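Putative iron-regulated protein A (Parabacteroides distasonis ATCC 8503, PDB 4ECG) is of unknown function but belongs to the imelysin-like, IrpA-type family, binds calcium ions and may act as a metalloendopeptidase. Local coordinates at residues 96-108 against 183-195. Numbering follows the deposited sequence.
Sequences FGVADLAQLDPSL and RMLSDTQDLYNGW
V98 lies against the backbone of G194 and the indole of W195, its CG2 3.5 Å from W195 CD1. CG1 stands anti to the backbone N (chi1 -177°), which turns that methyl over the helix surface at G194, where a side chain would collide with it. W195 CH2 touches F96 CE1, the two side chains crossing at about a right angle. A water in the plane of the indole, at its edge, accepts from W195 NE1 and A99 N and donates to F96 O (2.6 Å), tying the start of helix 98-101 to the tryptophan. L191 sends CD1 to A99 CB (3.9 Å), while its CB meets L104 CD1. After the Schellman turn at Q103, S107 OG donates to D187 OD2 (2.6 Å) from the syn side, 31° out of the carboxylate plane. The other oxygen, D187 OD1, takes the salt bridge from R183 NE (3.0 Å), and a second water joins D187 OD2 to S107 O. With D187 replaced by an alanine, the R183 guanidinium would probably lose its carboxylate mate and S107 OG this acceptor. L108 CG packs on D187 CB (3.7 Å), and its CD2 reaches M184 O, which T188 N and T188 OG1 grip from opposite faces. Segments 104-108 and 183-195 run nearly antiparallel (161°), their axes 10.0 Å apart at closest approach, and the calcium ligand D109 directly follows L108. W88 of helix 71-89 touches both L108 and L191, helix 29-68 meets T188, and Y208 of helix 208-214 packs edge-to-face with W195.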
loop_
_atom_site.group_PDB
_atom_site.type_symbol
_atom_site.label_atom_id
_atom_site.label_comp_id
_atom_site.label_asym_id
_atom_site.label_seq_id
_atom_site.Cartn_x
_atom_site.Cartn_y
_atom_site.Cartn_z
ATOM N N PHE A 96 2.913 9.722 1.656
ATOM C CA PHE A 96 3.084 11.183 1.662
ATOM C C PHE A 96 3.318 11.681 0.265
ATOM O O PHE A 96 3.664 10.909 -0.604
ATOM C CB PHE A 96 4.192 11.656 2.588
ATOM C CG PHE A 96 5.485 10.959 2.415
ATOM C CD1 PHE A 96 6.383 11.369 1.468
ATOM C CD2 PHE A 96 5.829 9.885 3.242
ATOM C CE1 PHE A 96 7.632 10.753 1.350
ATOM C CE2 PHE A 96 7.054 9.234 3.110
ATOM C CZ PHE A 96 7.967 9.679 2.171
ATOM N N GLY A 97 3.141 12.979 0.058
ATOM C CA GLY A 97 3.375 13.540 -1.256
ATOM C C GLY A 97 2.161 13.346 -2.135
ATOM O O GLY A 97 1.061 13.615 -1.718
ATOM N N VAL A 98 2.345 12.904 -3.363
ATOM C CA VAL A 98 1.265 13.019 -4.330
ATOM C C VAL A 98 0.076 12.114 -3.935
ATOM O O VAL A 98 -1.075 12.515 -4.040
ATOM C CB VAL A 98 1.779 12.752 -5.775
ATOM C CG1 VAL A 98 0.669 12.938 -6.813
ATOM C CG2 VAL A 98 2.927 13.665 -6.134
ATOM N N ALA A 99 0.360 10.902 -3.468
ATOM C CA ALA A 99 -0.700 9.970 -3.085
ATOM C C ALA A 99 -1.682 10.634 -2.075
ATOM O O ALA A 99 -2.906 10.567 -2.226
ATOM C CB ALA A 99 -0.120 8.663 -2.546
ATOM N N ASP A 100 -1.116 11.297 -1.075
ATOM C CA ASP A 100 -1.866 12.052 -0.079
ATOM C C ASP A 100 -2.499 13.307 -0.679
ATOM O O ASP A 100 -3.685 13.512 -0.570
ATOM C CB ASP A 100 -0.938 12.452 1.082
ATOM C CG ASP A 100 -1.661 13.188 2.196
ATOM O OD1 ASP A 100 -2.488 12.547 2.855
ATOM O OD2 ASP A 100 -1.378 14.378 2.441
ATOM N N LEU A 101 -1.702 14.128 -1.340
ATOM C CA LEU A 101 -2.127 15.463 -1.710
ATOM C C LEU A 101 -3.241 15.510 -2.774
ATOM O O LEU A 101 -4.124 16.408 -2.741
ATOM C CB LEU A 101 -0.884 16.298 -2.139
ATOM C CG LEU A 101 0.027 16.769 -0.964
ATOM C CD1 LEU A 101 1.232 17.489 -1.548
ATOM C CD2 LEU A 101 -0.705 17.645 0.102
ATOM N N ALA A 102 -3.202 14.561 -3.714
ATOM C CA ALA A 102 -4.158 14.557 -4.848
ATOM C C ALA A 102 -5.173 13.488 -4.591
ATOM O O ALA A 102 -5.889 13.101 -5.464
ATOM C CB ALA A 102 -3.455 14.340 -6.174
ATOM N N GLN A 103 -5.210 13.000 -3.364
ATOM C CA GLN A 103 -6.269 12.104 -2.931
ATOM C C GLN A 103 -6.229 10.751 -3.633
ATOM O O GLN A 103 -7.240 10.094 -3.706
ATOM C CB GLN A 103 -7.621 12.741 -3.190
ATOM C CG GLN A 103 -7.813 14.117 -2.572
ATOM C CD GLN A 103 -8.274 13.938 -1.173
ATOM O OE1 GLN A 103 -7.500 13.457 -0.321
ATOM N NE2 GLN A 103 -9.571 14.213 -0.938
ATOM N N LEU A 104 -5.059 10.317 -4.101
ATOM C CA LEU A 104 -5.024 9.177 -4.983
ATOM C C LEU A 104 -5.108 7.840 -4.228
ATOM O O LEU A 104 -5.599 6.880 -4.775
ATOM C CB LEU A 104 -3.846 9.256 -5.936
ATOM C CG LEU A 104 -3.759 10.485 -6.846
ATOM C CD1 LEU A 104 -2.379 10.487 -7.478
ATOM C CD2 LEU A 104 -4.855 10.573 -7.894
ATOM N N ASP A 105 -4.692 7.781 -2.975
ATOM C CA ASP A 105 -4.850 6.553 -2.156
ATOM C C ASP A 105 -6.346 6.159 -2.076
ATOM O O ASP A 105 -6.736 5.072 -2.491
ATOM C CB ASP A 105 -4.207 6.795 -0.766
ATOM C CG ASP A 105 -4.375 5.626 0.217
ATOM O OD1 ASP A 105 -4.501 4.449 -0.187
ATOM O OD2 ASP A 105 -4.317 5.884 1.442
ATOM N N PRO A 106 -7.231 7.064 -1.625
ATOM C CA PRO A 106 -8.616 6.606 -1.657
ATOM C C PRO A 106 -9.222 6.489 -3.052
ATOM O O PRO A 106 -10.118 5.680 -3.263
ATOM C CB PRO A 106 -9.351 7.682 -0.819
ATOM C CG PRO A 106 -8.480 8.868 -0.912
ATOM C CD PRO A 106 -7.111 8.263 -0.793
ATOM N N SER A 107 -8.753 7.265 -4.008
ATOM C CA SER A 107 -9.320 7.153 -5.339
ATOM C C SER A 107 -9.018 5.770 -5.924
ATOM O O SER A 107 -9.854 5.174 -6.567
ATOM C CB SER A 107 -8.809 8.263 -6.248
ATOM O OG SER A 107 -9.497 8.244 -7.498
ATOM N N LEU A 108 -7.824 5.273 -5.664
ATOM C CA LEU A 108 -7.315 4.019 -6.221
ATOM C C LEU A 108 -7.768 2.799 -5.435
ATOM O O LEU A 108 -7.783 1.720 -5.991
ATOM C CB LEU A 108 -5.781 4.033 -6.171
ATOM C CG LEU A 108 -5.045 4.614 -7.376
ATOM C CD1 LEU A 108 -3.624 4.919 -6.971
ATOM C CD2 LEU A 108 -5.132 3.624 -8.565
ATOM N N ARG A 183 -9.793 4.642 -14.903
ATOM C CA ARG A 183 -9.538 5.563 -13.846
ATOM C C ARG A 183 -8.369 5.044 -12.965
ATOM O O ARG A 183 -7.585 5.849 -12.468
ATOM C CB ARG A 183 -10.823 5.816 -13.043
ATOM C CG ARG A 183 -10.601 6.701 -11.811
ATOM C CD ARG A 183 -10.060 8.058 -12.255
ATOM N NE ARG A 183 -10.027 9.076 -11.210
ATOM C CZ ARG A 183 -11.018 9.944 -10.942
ATOM N NH1 ARG A 183 -12.149 9.928 -11.576
ATOM N NH2 ARG A 183 -10.872 10.841 -9.993
HETATM N N MSE A 184 -8.233 3.723 -12.799
HETATM C CA MSE A 184 -7.077 3.202 -12.084
HETATM C C MSE A 184 -5.786 3.678 -12.809
HETATM O O MSE A 184 -4.880 4.171 -12.144
HETATM C CB MSE A 184 -7.103 1.673 -11.909
HETATM C CG MSE A 184 -8.062 1.175 -10.849
HETATM SE SE MSE A 184 -8.554 -0.683 -10.984
HETATM C CE MSE A 184 -6.772 -1.324 -10.808
ATOM N N LEU A 185 -5.754 3.564 -14.144
ATOM C CA LEU A 185 -4.596 3.974 -14.985
ATOM C C LEU A 185 -4.333 5.455 -14.871
ATOM O O LEU A 185 -3.215 5.885 -14.697
ATOM C CB LEU A 185 -4.790 3.600 -16.486
ATOM C CG LEU A 185 -3.649 3.945 -17.444
ATOM C CD1 LEU A 185 -2.307 3.417 -16.921
ATOM C CD2 LEU A 185 -3.968 3.500 -18.876
ATOM N N SER A 186 -5.384 6.228 -14.954
ATOM C CA SER A 186 -5.286 7.678 -14.910
ATOM C C SER A 186 -4.663 8.138 -13.551
ATOM O O SER A 186 -3.781 9.013 -13.530
ATOM C CB SER A 186 -6.696 8.252 -15.091
ATOM O OG SER A 186 -6.656 9.621 -14.962
ATOM N N ASP A 187 -5.132 7.549 -12.441
ATOM C CA ASP A 187 -4.663 7.896 -11.099
ATOM C C ASP A 187 -3.179 7.527 -10.989
ATOM O O ASP A 187 -2.384 8.298 -10.490
ATOM C CB ASP A 187 -5.493 7.206 -9.992
ATOM C CG ASP A 187 -6.931 7.801 -9.816
ATOM O OD1 ASP A 187 -7.194 8.932 -10.316
ATOM O OD2 ASP A 187 -7.803 7.135 -9.134
ATOM N N THR A 188 -2.807 6.377 -11.538
ATOM C CA THR A 188 -1.412 5.906 -11.565
ATOM C C THR A 188 -0.499 6.808 -12.383
ATOM O O THR A 188 0.588 7.125 -11.955
ATOM C CB THR A 188 -1.312 4.423 -12.033
ATOM O OG1 THR A 188 -2.219 3.613 -11.259
ATOM C CG2 THR A 188 0.116 3.887 -11.828
ATOM N N GLN A 189 -0.950 7.217 -13.558
ATOM C CA GLN A 189 -0.256 8.248 -14.312
ATOM C C GLN A 189 -0.086 9.490 -13.458
ATOM O O GLN A 189 1.001 10.041 -13.436
ATOM C CB GLN A 189 -0.976 8.613 -15.627
ATOM C CG GLN A 189 -0.822 7.524 -16.685
ATOM C CD GLN A 189 -1.855 7.592 -17.807
ATOM O OE1 GLN A 189 -2.809 8.380 -17.739
ATOM N NE2 GLN A 189 -1.670 6.745 -18.849
ATOM N N ASP A 190 -1.141 9.934 -12.767
ATOM C CA ASP A 190 -1.036 11.167 -12.002
ATOM C C ASP A 190 -0.005 11.000 -10.872
ATOM O O ASP A 190 0.785 11.887 -10.623
ATOM C CB ASP A 190 -2.406 11.679 -11.515
ATOM C CG ASP A 190 -3.280 12.242 -12.672
ATOM O OD1 ASP A 190 -2.721 12.528 -13.731
ATOM O OD2 ASP A 190 -4.517 12.362 -12.540
ATOM N N LEU A 191 0.041 9.828 -10.271
ATOM C CA LEU A 191 0.934 9.536 -9.162
ATOM C C LEU A 191 2.389 9.624 -9.606
ATOM O O LEU A 191 3.211 10.262 -8.947
ATOM C CB LEU A 191 0.630 8.109 -8.629
ATOM C CG LEU A 191 1.283 7.608 -7.350
ATOM C CD1 LEU A 191 1.213 8.676 -6.245
ATOM C CD2 LEU A 191 0.609 6.287 -6.914
ATOM N N TYR A 192 2.712 8.945 -10.700
ATOM C CA TYR A 192 4.093 8.874 -11.166
ATOM C C TYR A 192 4.484 10.241 -11.707
ATOM O O TYR A 192 5.523 10.769 -11.284
ATOM C CB TYR A 192 4.320 7.762 -12.203
ATOM C CG TYR A 192 5.650 7.810 -12.897
ATOM C CD1 TYR A 192 6.819 7.483 -12.221
ATOM C CD2 TYR A 192 5.750 8.192 -14.227
ATOM C CE1 TYR A 192 8.060 7.532 -12.852
ATOM C CE2 TYR A 192 6.993 8.219 -14.877
ATOM C CZ TYR A 192 8.145 7.887 -14.181
ATOM O OH TYR A 192 9.378 7.931 -14.793
ATOM N N ASN A 193 3.645 10.824 -12.579
ATOM C CA ASN A 193 3.895 12.195 -13.068
ATOM C C ASN A 193 3.965 13.220 -11.973
ATOM O O ASN A 193 4.764 14.107 -12.037
ATOM C CB ASN A 193 2.888 12.662 -14.110
ATOM C CG ASN A 193 2.960 11.842 -15.389
ATOM O OD1 ASN A 193 4.004 11.370 -15.765
ATOM N ND2 ASN A 193 1.822 11.627 -16.016
ATOM N N GLY A 194 3.132 13.108 -10.963
ATOM C CA GLY A 194 3.174 14.069 -9.866
ATOM C C GLY A 194 4.539 14.097 -9.179
ATOM O O GLY A 194 5.034 15.145 -8.852
ATOM N N TRP A 195 5.136 12.934 -8.964
ATOM C CA TRP A 195 6.478 12.853 -8.421
ATOM C C TRP A 195 7.513 13.303 -9.433
ATOM O O TRP A 195 8.407 14.071 -9.081
ATOM C CB TRP A 195 6.793 11.428 -7.957
ATOM C CG TRP A 195 6.289 11.136 -6.590
ATOM C CD1 TRP A 195 4.979 10.873 -6.197
ATOM C CD2 TRP A 195 7.057 11.089 -5.370
ATOM N NE1 TRP A 195 4.902 10.708 -4.842
ATOM C CE2 TRP A 195 6.108 10.804 -4.295
ATOM C CE3 TRP A 195 8.356 11.252 -5.069
ATOM C CZ2 TRP A 195 6.508 10.649 -3.004
ATOM C CZ3 TRP A 195 8.750 11.096 -3.770
ATOM C CH2 TRP A 195 7.855 10.772 -2.761
HETATM O O HOH W 1 3.022 9.723 -2.881
HETATM O O HOH W 2 -8.968 4.587 -9.027
#